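Thymidylate synthase thyX (Helicobacter pylori, PDB 3N3Y) probably catalyses the reductive methylation of dUMP to dTMP as a homotetrameric, FAD-dependent thymidylate synthase, with methylenetetrahydrofolate as the methyl donor and NADPH as reductant. Local coordinates at residues H15-P18 with L19-S23; L107-E111 with T112-R116; V122-N126 with E127-A131; H147-K150 with N151-K155; R173-Q176 with N177-T180. All blocks are in the same frame, centred on the assembly; numbering follows the deposited sequence.

Interaction 1 (H15-P18 with L19-S23); sequences HYTP and LDIAS. With UMP (2'-deoxyuridine 5'-monophosphate), chain E.
Pro18 touches on two fronts: its CB lies 3.1 Å from Asp20 OD2 of the segment that follows, and its CG packs 3.3 Å from O4 of a bound dUMP. The carbonyl of Pro18 opens the turn into the helix, accepting from Ile21 N at 3.2 Å, with the donor standing above the carbonyl plane. Beside it, Thr17 CG2 meets Ile21 CG1 at 3.6 Å, the two side chains crossing nearly at right angles. Ahead of this turn the strand end reads the uracil through its backbone: Tyr16 N donates to O2 (3.0 Å) and N3 of dUMP donates to Tyr16 O (3.0 Å). Because Tyr16 CG sits between its own N and carbonyl carbon (chi1 59°), the phenol ring lies over the base, with N3 above its centre. The stretch 15-23 thus leads from strand 10-16, hydrogen-bonded to strand 64-73 through His15, by way of a short turn at Thr17 and Pro18 into helix 20-30; Leu19 and Ala22 rest on Ile47 of helix 41-51.

Interaction 2 (L107-E111 with T112-R116); sequences LPLNE and TNLER
Asn110 and Asn113 meet across the first turn of helix 111-117, where the extended backbone of Asn110 gives way to helical angles from Glu111 onward. This is a side-chain N-cap: Asn110 OD1 accepts from Asn113 N at 2.9 Å, and the bond is nearly straight at both ends, with 169° at the hydrogen and the donor nearly in line with the side-chain C=O of Asn110. Asn110 can do this because its CG is held between the backbone N and the carbonyl carbon (chi1 60°), which turns the amide back over the helix start. The main-chain oxygen of the same residue receives Leu114 N at 2.8 Å, so Asn110 serves two amides of the opening turn, one with its side chain and one with its backbone. Glu111 O continues the pattern by accepting from Glu115 N at 3.0 Å. The side chain of Asn113 lies across that of Asn110, their amide planes only 27° apart, and extends toward the loop at Pro108, which follows a cis peptide bond. Arg116, farther along the helix, ties it to the preceding loop by donating to the carbonyls of Glu104 and Ser105. On the apolar side Leu109 faces helix 127-145, resting on Ala131 and Val134, while its CD2 makes a loose contact with Leu114 CD1 at 4.4 Å.

Interaction 3 (V122-N126 with E127-A131); sequences VFVDN and EKVNA
Asn126, the last residue of an inverse gamma turn centred on Asp125, N-caps helix 127-145. Asn126 and the next turn meet through OD1, which accepts from Val129 N at 3.0 Å in a fairly straight bond and more weakly from Lys128 N at 2.9 Å, where the angle falls to 120°. With CG anti to the backbone N (chi1 -176°), the Asn126 side chain brings OD1 to these first helical amides. The backbone O of Asn126 accepts a weak bond from Asn130 N at 3.4 Å. One turn in, Asn130 stacks on Phe123: the ring and amide planes lie 20° apart, and Asn130 CB sits over the ring centre, 3.9 Å from the centroid and almost on its normal, a CH-pi contact. The loop is thereby folded back against the helix it introduces. Val124 CG2 adds an apolar contact with Val129 CG1 at 4.0 Å. Around this corner, Val122 is hydrogen-bonded through its backbone to Ser161, and Phe123 also leans on Arg118, just past helix 111-117. Ile149 of the third subunit packs on Asn126 and Val129, placing the start of helix 127-145 at a subunit interface.

Interaction 4 (H147-K150 with N151-K155); sequences HNIK and NDLAK. With UMP (2'-deoxyuridine 5'-monophosphate), chain G.
Backbone hydrogen bonds converge on Lys150 O, the carbonyl of the N-cap residue, which receives both Leu153 N (3.1 Å) and Ala154 N (2.9 Å). The second is the straighter, with 166° at the hydrogen; the first comes in from well above the carbonyl plane. Two donors thus share one acceptor at the start of the short helix 151-154. Apolar contact is confined to a small patch in which Ile149 CG2 presses on Leu153 CB at 3.7 Å, the side chains crossing at about a right angle. Ile149 CG2 is anti to the backbone N, and this methyl branch also approaches Leu153 CD1 at 4.0 Å. Polar and ionic contacts reach ligand and residues outside the two segments. Lys155, bent at chi3 (-99°) and chi4, brings NZ to OP3 of dUMP in a weak bond of 3.4 Å and is also hydrogen-bonded to Ser93 OG. Asp152 OD1 forms a salt bridge with NE of Arg94, whose NH1 binds the same dUMP, and so probably helps to position it. The helix lies against the end of helix 127-145, Asn151 and Ala154 resting on Leu144, while Asn126 of the third subunit covers Ile149 and Leu153.

Interaction 5 (R173-Q176 with N177-T180); sequences RSLQ and NLLT. With FAD (flavin-adenine dinucleotide), chain K.
With chi1 near 180° in both (-169° and -177°), Ser174 OG and Asn177 CG point away from their own backbone nitrogens, which lets one water bridge the two side chains a turn apart: it donates to Ser174 OG at 3.2 Å and accepts from Asn177 ND2 at 2.9 Å. Arg173 is extended from CG to NE and reaches outward to FAD. Its NH1 donates to O2P at 3.0 Å and its NH2 to O1P at 3.1 Å, both bonds nearly straight, so the guanidinium meets the phosphate edge-on while one of its faces lies over the ribose carbon C2B. Within helix 172-182, Leu178 N binds Ser174 O and Leu179 N binds Leu175 O. Gln176 O takes both the amide and the hydroxyl of Thr180, OG1 at 3.0 Å, from opposite faces of its plane. Leu175 CD1 packs obliquely on Leu179 CG at 4.0 Å, on the side away from the cofactor. Glu61 forms a salt bridge with Arg173 NH1, and Ser174 OG also bonds Ile85 O. Two bonds to one phosphate should fix the rotation of the guanidinium, and Glu61 would probably reinforce its positive charge, while Asn177 ND2 bonds a second FAD, so this one helix serves two cofactors.

In the fold
All five contacts are local turns at or within helices, yet their settings differ. Interactions 1 and 5 are buried, their centres about 17 Å apart, and both join protein to nucleotide: the first mainly through backbone groups reading a base, the fifth through a guanidinium gripping a phosphate. Interactions 2 and 4 lie at the surface, and interaction 3 is partly buried. Interactions 2 and 3 are both asparagine N-caps, on consecutive helices, and they touch, with Leu109 CD1 3.8 Å from Ala131 CB. Interaction 4 lacks a side-chain cap but ends at Lys155 beside dUMP, and like interaction 3 it packs against the third subunit.

Interaction 1 (H15-P18 with L19-S23)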
# COMPACT_ATOMS: atom_id res chain seq x y z
N HIS A 15 -7.58 -1.69 -21.34
CA HIS A 15 -6.41 -0.87 -21.62
C HIS A 15 -5.20 -1.43 -20.93
O HIS A 15 -5.30 -2.00 -19.85
CB HIS A 15 -6.63 0.59 -21.19
CG HIS A 15 -5.60 1.51 -21.74
ND1 HIS A 15 -5.70 2.04 -23.01
CD2 HIS A 15 -4.42 1.96 -21.23
CE1 HIS A 15 -4.64 2.80 -23.25
NE2 HIS A 15 -3.85 2.76 -22.19
N TYR A 16 -4.06 -1.29 -21.58
CA TYR A 16 -2.80 -1.73 -20.99
C TYR A 16 -1.67 -0.79 -21.35
O TYR A 16 -1.79 0.05 -22.25
CB TYR A 16 -2.46 -3.16 -21.42
CG TYR A 16 -2.32 -3.32 -22.92
CD1 TYR A 16 -1.10 -3.14 -23.55
CD2 TYR A 16 -3.42 -3.66 -23.70
CE1 TYR A 16 -0.97 -3.30 -24.93
CE2 TYR A 16 -3.31 -3.82 -25.08
CZ TYR A 16 -2.09 -3.64 -25.69
OH TYR A 16 -1.99 -3.80 -27.05
N THR A 17 -0.57 -0.94 -20.63
CA THR A 17 0.59 -0.09 -20.78
C THR A 17 1.54 -0.73 -21.78
O THR A 17 1.93 -1.89 -21.62
CB THR A 17 1.33 0.08 -19.43
OG1 THR A 17 0.48 0.77 -18.50
CG2 THR A 17 2.59 0.90 -19.62
N PRO A 18 1.91 0.03 -22.82
CA PRO A 18 2.88 -0.46 -23.81
C PRO A 18 4.09 -1.01 -23.08
O PRO A 18 4.51 -0.39 -22.10
CB PRO A 18 3.26 0.80 -24.59
CG PRO A 18 2.09 1.70 -24.46
CD PRO A 18 1.46 1.41 -23.11
N LEU A 19 4.62 -2.15 -23.52
CA LEU A 19 5.80 -2.76 -22.90
C LEU A 19 7.04 -1.85 -22.81
O LEU A 19 7.85 -1.98 -21.90
CB LEU A 19 6.21 -4.03 -23.66
CG LEU A 19 5.64 -5.38 -23.26
CD1 LEU A 19 6.26 -6.46 -24.13
CD2 LEU A 19 5.90 -5.67 -21.80
N ASP A 20 7.22 -0.97 -23.79
CA ASP A 20 8.41 -0.14 -23.82
C ASP A 20 8.50 0.72 -22.56
O ASP A 20 9.60 1.05 -22.11
CB ASP A 20 8.44 0.74 -25.06
CG ASP A 20 7.23 1.66 -25.14
OD1 ASP A 20 7.35 2.85 -24.74
OD2 ASP A 20 6.15 1.19 -25.59
N ILE A 21 7.36 1.08 -21.98
CA ILE A 21 7.37 1.80 -20.72
C ILE A 21 8.23 1.04 -19.70
O ILE A 21 9.05 1.64 -18.99
CB ILE A 21 5.97 2.02 -20.14
CG1 ILE A 21 5.17 2.95 -21.06
CG2 ILE A 21 6.05 2.62 -18.75
CD1 ILE A 21 5.97 4.11 -21.57
N ALA A 22 8.06 -0.27 -19.66
CA ALA A 22 8.81 -1.10 -18.73
C ALA A 22 10.29 -1.12 -19.07
O ALA A 22 11.12 -0.88 -18.20
CB ALA A 22 8.25 -2.51 -18.69
N SER A 23 10.64 -1.40 -20.32
CA SER A 23 12.07 -1.48 -20.69
C SER A 23 12.83 -0.14 -20.55
O SER A 23 13.98 -0.12 -20.13
CB SER A 23 12.30 -2.13 -22.07
OG SER A 23 11.57 -1.46 -23.08
N1 UMP E . -4.31 -0.65 -26.56
C2 UMP E . -3.87 -0.32 -25.30
N3 UMP E . -2.56 0.06 -25.10
C4 UMP E . -1.70 0.11 -26.17
C5 UMP E . -2.14 -0.22 -27.45
C6 UMP E . -3.47 -0.60 -27.64
O2 UMP E . -4.65 -0.37 -24.34
O4 UMP E . -0.54 0.44 -25.98
C1' UMP E . -5.72 -1.06 -26.72
C2' UMP E . -6.53 -0.02 -27.46
C3' UMP E . -7.61 -0.87 -28.09
C4' UMP E . -7.05 -2.30 -28.14
O3' UMP E . -8.75 -0.83 -27.27
O4' UMP E . -5.85 -2.29 -27.39
C5' UMP E . -6.74 -2.70 -29.58
O5' UMP E . -5.81 -1.79 -30.13
P UMP E . -5.04 -2.09 -31.51
OP1 UMP E . -3.88 -1.13 -31.63
OP2 UMP E . -6.02 -1.84 -32.64
OP3 UMP E . -4.55 -3.50 -31.51

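Interaction 2 (L107-E111 with T112-R116)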
# COMPACT_ATOMS: atom_id res chain seq x y z
N LEU A 107 -39.73 -20.12 -9.47
CA LEU A 107 -40.39 -21.36 -9.08
C LEU A 107 -41.59 -21.62 -9.99
O LEU A 107 -42.27 -20.69 -10.41
CB LEU A 107 -40.86 -21.29 -7.62
CG LEU A 107 -39.77 -20.97 -6.60
CD1 LEU A 107 -40.34 -20.89 -5.18
CD2 LEU A 107 -38.64 -21.98 -6.68
N PRO A 108 -41.84 -22.90 -10.31
CA PRO A 108 -41.11 -24.03 -9.76
C PRO A 108 -39.78 -24.22 -10.47
O PRO A 108 -39.60 -23.76 -11.60
CB PRO A 108 -42.03 -25.21 -10.06
CG PRO A 108 -42.67 -24.83 -11.36
CD PRO A 108 -42.84 -23.32 -11.32
N LEU A 109 -38.85 -24.89 -9.80
CA LEU A 109 -37.59 -25.25 -10.41
C LEU A 109 -37.90 -26.12 -11.60
O LEU A 109 -38.73 -27.02 -11.52
CB LEU A 109 -36.71 -26.01 -9.42
CG LEU A 109 -36.35 -25.27 -8.13
CD1 LEU A 109 -35.31 -26.03 -7.33
CD2 LEU A 109 -35.87 -23.86 -8.44
N ASN A 110 -37.25 -25.82 -12.71
CA ASN A 110 -37.33 -26.64 -13.91
C ASN A 110 -36.34 -26.06 -14.89
O ASN A 110 -35.81 -24.97 -14.65
CB ASN A 110 -38.76 -26.66 -14.48
CG ASN A 110 -39.25 -25.28 -14.87
OD1 ASN A 110 -38.47 -24.41 -15.23
ND2 ASN A 110 -40.56 -25.08 -14.80
N GLU A 111 -36.07 -26.78 -15.97
CA GLU A 111 -34.99 -26.43 -16.88
C GLU A 111 -34.99 -24.97 -17.33
O GLU A 111 -33.93 -24.33 -17.38
CB GLU A 111 -34.99 -27.36 -18.09
CG GLU A 111 -34.67 -28.80 -17.75
CD GLU A 111 -34.82 -29.71 -18.96
OE1 GLU A 111 -35.72 -30.59 -18.94
OE2 GLU A 111 -34.06 -29.53 -19.94
N THR A 112 -36.16 -24.46 -17.67
CA THR A 112 -36.30 -23.09 -18.13
C THR A 112 -36.00 -22.08 -17.02
O THR A 112 -35.28 -21.11 -17.24
CB THR A 112 -37.73 -22.81 -18.60
OG1 THR A 112 -38.18 -23.86 -19.46
CG2 THR A 112 -37.79 -21.47 -19.33
N ASN A 113 -36.57 -22.28 -15.84
CA ASN A 113 -36.35 -21.37 -14.72
C ASN A 113 -34.92 -21.45 -14.20
O ASN A 113 -34.38 -20.46 -13.73
CB ASN A 113 -37.35 -21.64 -13.60
CG ASN A 113 -38.73 -21.12 -13.92
OD1 ASN A 113 -39.73 -21.56 -13.34
ND2 ASN A 113 -38.80 -20.17 -14.84
N LEU A 114 -34.32 -22.63 -14.29
CA LEU A 114 -32.93 -22.81 -13.89
C LEU A 114 -32.03 -22.03 -14.85
O LEU A 114 -31.05 -21.43 -14.43
CB LEU A 114 -32.56 -24.28 -13.88
CG LEU A 114 -32.05 -25.02 -12.63
CD1 LEU A 114 -32.63 -24.50 -11.32
CD2 LEU A 114 -32.32 -26.53 -12.75
N GLU A 115 -32.37 -22.03 -16.13
CA GLU A 115 -31.60 -21.27 -17.09
C GLU A 115 -31.77 -19.79 -16.82
O GLU A 115 -30.80 -19.04 -16.80
CB GLU A 115 -31.98 -21.60 -18.53
CG GLU A 115 -31.20 -20.79 -19.60
CD GLU A 115 -29.69 -21.10 -19.62
OE1 GLU A 115 -29.29 -22.24 -19.27
OE2 GLU A 115 -28.89 -20.19 -19.99
N ARG A 116 -33.02 -19.36 -16.62
CA ARG A 116 -33.30 -17.96 -16.31
C ARG A 116 -32.50 -17.43 -15.10
O ARG A 116 -32.01 -16.31 -15.11
CB ARG A 116 -34.79 -17.76 -16.05
CG ARG A 116 -35.68 -17.76 -17.29
CD ARG A 116 -37.11 -17.46 -16.90
NE ARG A 116 -37.21 -16.20 -16.18
CZ ARG A 116 -37.83 -16.04 -15.01
NH1 ARG A 116 -38.40 -17.07 -14.41
NH2 ARG A 116 -37.87 -14.85 -14.43

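Interaction 3 (V122-N126 with E127-A131)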
# COMPACT_ATOMS: atom_id res chain seq x y z
N VAL A 122 -24.14 -17.61 -10.07
CA VAL A 122 -23.07 -18.47 -10.55
C VAL A 122 -23.39 -19.91 -10.17
O VAL A 122 -23.54 -20.24 -8.99
CB VAL A 122 -21.70 -18.07 -9.95
CG1 VAL A 122 -20.60 -19.07 -10.36
CG2 VAL A 122 -21.34 -16.65 -10.36
N PHE A 123 -23.48 -20.79 -11.15
CA PHE A 123 -23.74 -22.20 -10.86
C PHE A 123 -22.42 -22.92 -10.71
O PHE A 123 -21.44 -22.58 -11.37
CB PHE A 123 -24.55 -22.86 -11.97
CG PHE A 123 -26.03 -22.63 -11.85
CD1 PHE A 123 -26.53 -21.61 -11.07
CD2 PHE A 123 -26.92 -23.45 -12.53
CE1 PHE A 123 -27.89 -21.40 -10.95
CE2 PHE A 123 -28.29 -23.25 -12.44
CZ PHE A 123 -28.78 -22.23 -11.65
N VAL A 124 -22.39 -23.90 -9.81
CA VAL A 124 -21.22 -24.75 -9.67
C VAL A 124 -21.55 -26.16 -10.13
O VAL A 124 -22.68 -26.43 -10.55
CB VAL A 124 -20.71 -24.79 -8.22
CG1 VAL A 124 -20.23 -23.42 -7.81
CG2 VAL A 124 -21.81 -25.31 -7.29
N ASP A 125 -20.60 -27.08 -10.05
CA ASP A 125 -20.85 -28.43 -10.49
C ASP A 125 -21.45 -29.33 -9.43
O ASP A 125 -20.86 -30.30 -9.01
CB ASP A 125 -19.58 -29.03 -11.06
CG ASP A 125 -19.80 -30.37 -11.73
OD1 ASP A 125 -20.78 -30.57 -12.46
OD2 ASP A 125 -18.96 -31.23 -11.53
N ASN A 126 -22.62 -28.95 -8.97
CA ASN A 126 -23.49 -29.76 -8.19
C ASN A 126 -24.88 -29.24 -8.38
O ASN A 126 -25.14 -28.11 -8.14
CB ASN A 126 -23.09 -29.63 -6.75
CG ASN A 126 -23.88 -30.50 -5.87
OD1 ASN A 126 -25.00 -30.23 -5.58
ND2 ASN A 126 -23.28 -31.55 -5.43
N GLU A 127 -25.79 -30.09 -8.77
CA GLU A 127 -27.15 -29.69 -9.01
C GLU A 127 -27.92 -29.22 -7.79
O GLU A 127 -28.77 -28.38 -7.88
CB GLU A 127 -27.91 -30.77 -9.76
CG GLU A 127 -28.07 -30.47 -11.22
CD GLU A 127 -28.50 -31.65 -12.03
OE1 GLU A 127 -29.26 -32.48 -11.52
OE2 GLU A 127 -28.09 -31.75 -13.19
N LYS A 128 -27.64 -29.85 -6.67
CA LYS A 128 -28.33 -29.56 -5.42
C LYS A 128 -27.98 -28.17 -4.93
O LYS A 128 -28.87 -27.39 -4.55
CB LYS A 128 -27.98 -30.58 -4.35
CG LYS A 128 -28.41 -32.00 -4.66
CD LYS A 128 -27.79 -32.98 -3.67
CE LYS A 128 -28.28 -34.40 -3.90
NZ LYS A 128 -29.77 -34.45 -3.76
N VAL A 129 -26.69 -27.86 -4.91
CA VAL A 129 -26.24 -26.54 -4.47
C VAL A 129 -26.90 -25.47 -5.33
O VAL A 129 -27.42 -24.50 -4.81
CB VAL A 129 -24.70 -26.40 -4.54
CG1 VAL A 129 -24.28 -25.01 -4.10
CG2 VAL A 129 -24.04 -27.45 -3.67
N ASN A 130 -26.91 -25.68 -6.64
CA ASN A 130 -27.49 -24.71 -7.55
C ASN A 130 -28.98 -24.49 -7.29
O ASN A 130 -29.49 -23.36 -7.35
CB ASN A 130 -27.26 -25.13 -9.00
CG ASN A 130 -25.78 -25.11 -9.39
OD1 ASN A 130 -25.39 -25.73 -10.37
ND2 ASN A 130 -24.97 -24.40 -8.62
N ALA A 131 -29.68 -25.58 -6.98
CA ALA A 131 -31.10 -25.50 -6.63
C ALA A 131 -31.30 -24.63 -5.40
O ALA A 131 -32.19 -23.77 -5.38
CB ALA A 131 -31.72 -26.92 -6.43

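Interaction 4 (H147-K150 with N151-K155)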
# COMPACT_ATOMS: atom_id res chain seq x y z
N HIS A 147 -42.92 -7.33 -0.96
CA HIS A 147 -42.92 -6.56 0.29
C HIS A 147 -42.20 -5.21 0.15
O HIS A 147 -42.20 -4.40 1.07
CB HIS A 147 -42.28 -7.38 1.40
CG HIS A 147 -42.82 -8.78 1.49
ND1 HIS A 147 -44.06 -9.06 2.02
CD2 HIS A 147 -42.29 -9.96 1.12
CE1 HIS A 147 -44.27 -10.36 1.97
NE2 HIS A 147 -43.21 -10.94 1.43
N ASN A 148 -41.59 -4.98 -1.00
CA ASN A 148 -40.88 -3.73 -1.24
C ASN A 148 -39.91 -3.33 -0.13
O ASN A 148 -39.87 -2.17 0.27
CB ASN A 148 -41.87 -2.60 -1.49
CG ASN A 148 -42.40 -2.60 -2.91
OD1 ASN A 148 -43.44 -3.20 -3.20
ND2 ASN A 148 -41.67 -1.93 -3.80
N ILE A 149 -39.14 -4.29 0.37
CA ILE A 149 -38.16 -3.99 1.42
C ILE A 149 -36.93 -3.32 0.80
O ILE A 149 -36.56 -3.62 -0.33
CB ILE A 149 -37.83 -5.25 2.24
CG1 ILE A 149 -39.10 -5.75 2.92
CG2 ILE A 149 -36.72 -4.97 3.28
CD1 ILE A 149 -39.11 -7.22 3.19
N LYS A 150 -36.35 -2.37 1.53
CA LYS A 150 -35.17 -1.65 1.07
C LYS A 150 -33.99 -2.58 0.76
O LYS A 150 -33.81 -3.61 1.43
CB LYS A 150 -34.74 -0.64 2.13
CG LYS A 150 -35.71 0.50 2.35
CD LYS A 150 -34.91 1.78 2.59
CE LYS A 150 -35.76 3.02 2.43
NZ LYS A 150 -34.89 4.22 2.27
N ASN A 151 -33.20 -2.21 -0.24
CA ASN A 151 -31.98 -2.94 -0.60
C ASN A 151 -31.05 -3.23 0.58
O ASN A 151 -30.58 -4.36 0.72
CB ASN A 151 -31.20 -2.17 -1.66
CG ASN A 151 -31.91 -2.14 -3.00
OD1 ASN A 151 -32.89 -2.86 -3.22
ND2 ASN A 151 -31.41 -1.30 -3.91
N ASP A 152 -30.79 -2.21 1.41
CA ASP A 152 -29.91 -2.33 2.59
C ASP A 152 -30.29 -3.45 3.56
O ASP A 152 -29.43 -3.94 4.30
CB ASP A 152 -29.84 -1.00 3.37
CG ASP A 152 -28.82 -0.01 2.79
OD1 ASP A 152 -28.30 -0.27 1.68
OD2 ASP A 152 -28.53 1.02 3.46
N LEU A 153 -31.57 -3.82 3.58
CA LEU A 153 -32.06 -4.88 4.45
C LEU A 153 -32.16 -6.17 3.66
O LEU A 153 -31.78 -7.24 4.13
CB LEU A 153 -33.46 -4.54 5.01
CG LEU A 153 -33.57 -3.28 5.86
CD1 LEU A 153 -35.02 -3.06 6.30
CD2 LEU A 153 -32.63 -3.35 7.07
N ALA A 154 -32.68 -6.07 2.44
CA ALA A 154 -32.90 -7.27 1.66
C ALA A 154 -31.58 -7.99 1.34
O ALA A 154 -31.52 -9.22 1.38
CB ALA A 154 -33.69 -6.96 0.40
N LYS A 155 -30.52 -7.23 1.08
CA LYS A 155 -29.22 -7.83 0.75
C LYS A 155 -28.72 -8.90 1.76
O LYS A 155 -27.90 -9.73 1.40
CB LYS A 155 -28.15 -6.74 0.52
CG LYS A 155 -27.72 -6.01 1.79
CD LYS A 155 -26.83 -4.80 1.49
CE LYS A 155 -25.34 -5.12 1.68
NZ LYS A 155 -24.82 -6.06 0.65
N1 UMP G . -18.98 -1.13 -0.99
C2 UMP G . -18.58 -0.72 0.26
N3 UMP G . -19.44 0.04 1.03
C4 UMP G . -20.70 0.38 0.55
C5 UMP G . -21.10 -0.04 -0.73
C6 UMP G . -20.22 -0.80 -1.48
O2 UMP G . -17.46 -1.03 0.68
O4 UMP G . -21.45 1.04 1.24
C1' UMP G . -18.07 -1.96 -1.78
C2' UMP G . -18.07 -3.35 -1.16
C3' UMP G . -18.15 -4.28 -2.35
C4' UMP G . -18.83 -3.45 -3.43
O3' UMP G . -16.85 -4.60 -2.77
O4' UMP G . -18.55 -2.10 -3.10
C5' UMP G . -20.35 -3.65 -3.44
O5' UMP G . -20.82 -3.69 -2.11
P UMP G . -22.36 -3.77 -1.67
OP1 UMP G . -22.88 -5.05 -2.24
OP2 UMP G . -23.12 -2.55 -2.13
OP3 UMP G . -22.44 -3.79 -0.18

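Interaction 5 (R173-Q176 with N177-T180)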
# COMPACT_ATOMS: atom_id res chain seq x y z
N ARG A 173 3.37 -6.42 -11.51
CA ARG A 173 3.96 -7.10 -10.38
C ARG A 173 2.89 -7.69 -9.44
O ARG A 173 3.03 -8.80 -8.93
CB ARG A 173 4.85 -6.15 -9.61
CG ARG A 173 5.57 -6.77 -8.43
CD ARG A 173 6.41 -5.71 -7.71
NE ARG A 173 7.35 -6.32 -6.78
CZ ARG A 173 7.95 -5.67 -5.78
NH1 ARG A 173 7.70 -4.38 -5.58
NH2 ARG A 173 8.80 -6.32 -4.99
N SER A 174 1.84 -6.92 -9.20
CA SER A 174 0.76 -7.42 -8.36
C SER A 174 -0.02 -8.50 -9.10
O SER A 174 -0.40 -9.50 -8.51
CB SER A 174 -0.18 -6.29 -7.95
OG SER A 174 -1.07 -6.74 -6.94
N LEU A 175 -0.23 -8.29 -10.39
CA LEU A 175 -0.90 -9.31 -11.21
C LEU A 175 -0.16 -10.63 -11.16
O LEU A 175 -0.80 -11.68 -11.10
CB LEU A 175 -1.10 -8.85 -12.65
CG LEU A 175 -1.88 -9.80 -13.56
CD1 LEU A 175 -3.25 -10.18 -12.96
CD2 LEU A 175 -2.07 -9.16 -14.92
N GLN A 176 1.17 -10.60 -11.16
CA GLN A 176 1.92 -11.86 -11.06
C GLN A 176 1.60 -12.58 -9.76
O GLN A 176 1.39 -13.78 -9.77
CB GLN A 176 3.44 -11.64 -11.13
CG GLN A 176 3.96 -11.27 -12.50
CD GLN A 176 5.49 -11.22 -12.53
OE1 GLN A 176 6.11 -11.45 -13.56
NE2 GLN A 176 6.09 -10.92 -11.38
N ASN A 177 1.61 -11.84 -8.65
CA ASN A 177 1.27 -12.37 -7.34
C ASN A 177 -0.14 -13.02 -7.37
O ASN A 177 -0.30 -14.19 -7.06
CB ASN A 177 1.37 -11.26 -6.26
CG ASN A 177 1.09 -11.77 -4.82
OD1 ASN A 177 1.72 -12.72 -4.34
ND2 ASN A 177 0.14 -11.13 -4.14
N LEU A 178 -1.14 -12.24 -7.79
CA LEU A 178 -2.50 -12.73 -7.96
C LEU A 178 -2.55 -14.07 -8.73
O LEU A 178 -3.14 -15.04 -8.24
CB LEU A 178 -3.37 -11.69 -8.67
CG LEU A 178 -4.86 -12.02 -8.84
CD1 LEU A 178 -5.46 -12.42 -7.51
CD2 LEU A 178 -5.63 -10.85 -9.44
N LEU A 179 -1.95 -14.10 -9.92
CA LEU A 179 -1.98 -15.29 -10.77
C LEU A 179 -1.37 -16.50 -10.08
O LEU A 179 -1.91 -17.60 -10.17
CB LEU A 179 -1.30 -15.05 -12.10
CG LEU A 179 -1.95 -14.00 -13.00
CD1 LEU A 179 -1.21 -13.92 -14.32
CD2 LEU A 179 -3.40 -14.33 -13.24
N THR A 180 -0.27 -16.28 -9.38
CA THR A 180 0.37 -17.37 -8.65
C THR A 180 -0.50 -17.94 -7.53
O THR A 180 -0.70 -19.15 -7.45
CB THR A 180 1.72 -16.91 -8.06
OG1 THR A 180 2.54 -16.44 -9.13
CG2 THR A 180 2.43 -18.05 -7.33
PA FAD K . 8.20 -2.50 -0.29
O1A FAD K . 8.29 -2.33 1.21
O2A FAD K . 8.06 -1.20 -1.05
O5B FAD K . 6.95 -3.44 -0.63
C5B FAD K . 6.75 -4.63 0.10
C4B FAD K . 6.02 -5.59 -0.83
O4B FAD K . 4.76 -5.03 -1.16
C3B FAD K . 6.77 -5.76 -2.15
O3B FAD K . 7.66 -6.85 -2.11
C2B FAD K . 5.66 -5.94 -3.16
O2B FAD K . 5.24 -7.28 -3.14
C1B FAD K . 4.52 -5.17 -2.54
N9A FAD K . 4.27 -3.84 -3.13
C8A FAD K . 4.42 -2.62 -2.51
N7A FAD K . 4.05 -1.66 -3.39
C5A FAD K . 3.67 -2.26 -4.55
C6A FAD K . 3.21 -1.77 -5.77
N6A FAD K . 2.89 -0.48 -5.90
N1A FAD K . 2.90 -2.65 -6.78
C2A FAD K . 3.04 -4.01 -6.59
N3A FAD K . 3.50 -4.49 -5.39
C4A FAD K . 3.80 -3.63 -4.39
N1 FAD K . 15.68 0.89 -7.10
C2 FAD K . 15.93 1.68 -8.20
O2 FAD K . 15.11 2.50 -8.58
N3 FAD K . 17.11 1.55 -8.90
C4 FAD K . 18.06 0.64 -8.50
O4 FAD K . 19.10 0.55 -9.14
C4X FAD K . 17.83 -0.17 -7.38
N5 FAD K . 18.78 -1.09 -6.98
C5X FAD K . 18.53 -1.87 -5.87
C6 FAD K . 19.48 -2.79 -5.45
C7 FAD K . 19.25 -3.58 -4.34
C7M FAD K . 20.29 -4.57 -3.90
C8 FAD K . 18.05 -3.46 -3.63
C8M FAD K . 17.80 -4.32 -2.43
C9 FAD K . 17.08 -2.54 -4.04
C9A FAD K . 17.32 -1.74 -5.16
N10 FAD K . 16.37 -0.82 -5.58
C10 FAD K . 16.62 -0.04 -6.68
C1' FAD K . 15.08 -0.63 -4.82
C2' FAD K . 14.00 -1.66 -5.11
O2' FAD K . 13.65 -1.62 -6.48
C3' FAD K . 12.75 -1.42 -4.25
O3' FAD K . 12.14 -0.18 -4.55
C4' FAD K . 13.04 -1.49 -2.75
O4' FAD K . 13.89 -2.57 -2.51
C5' FAD K . 11.77 -1.82 -2.00
O5' FAD K . 11.46 -3.18 -2.30
P FAD K . 9.94 -3.73 -2.22
O1P FAD K . 9.92 -5.23 -2.37
O2P FAD K . 9.12 -3.05 -3.27
O3P FAD K . 9.49 -3.38 -0.71
O HOH W 1 -1.85 -9.34 -5.33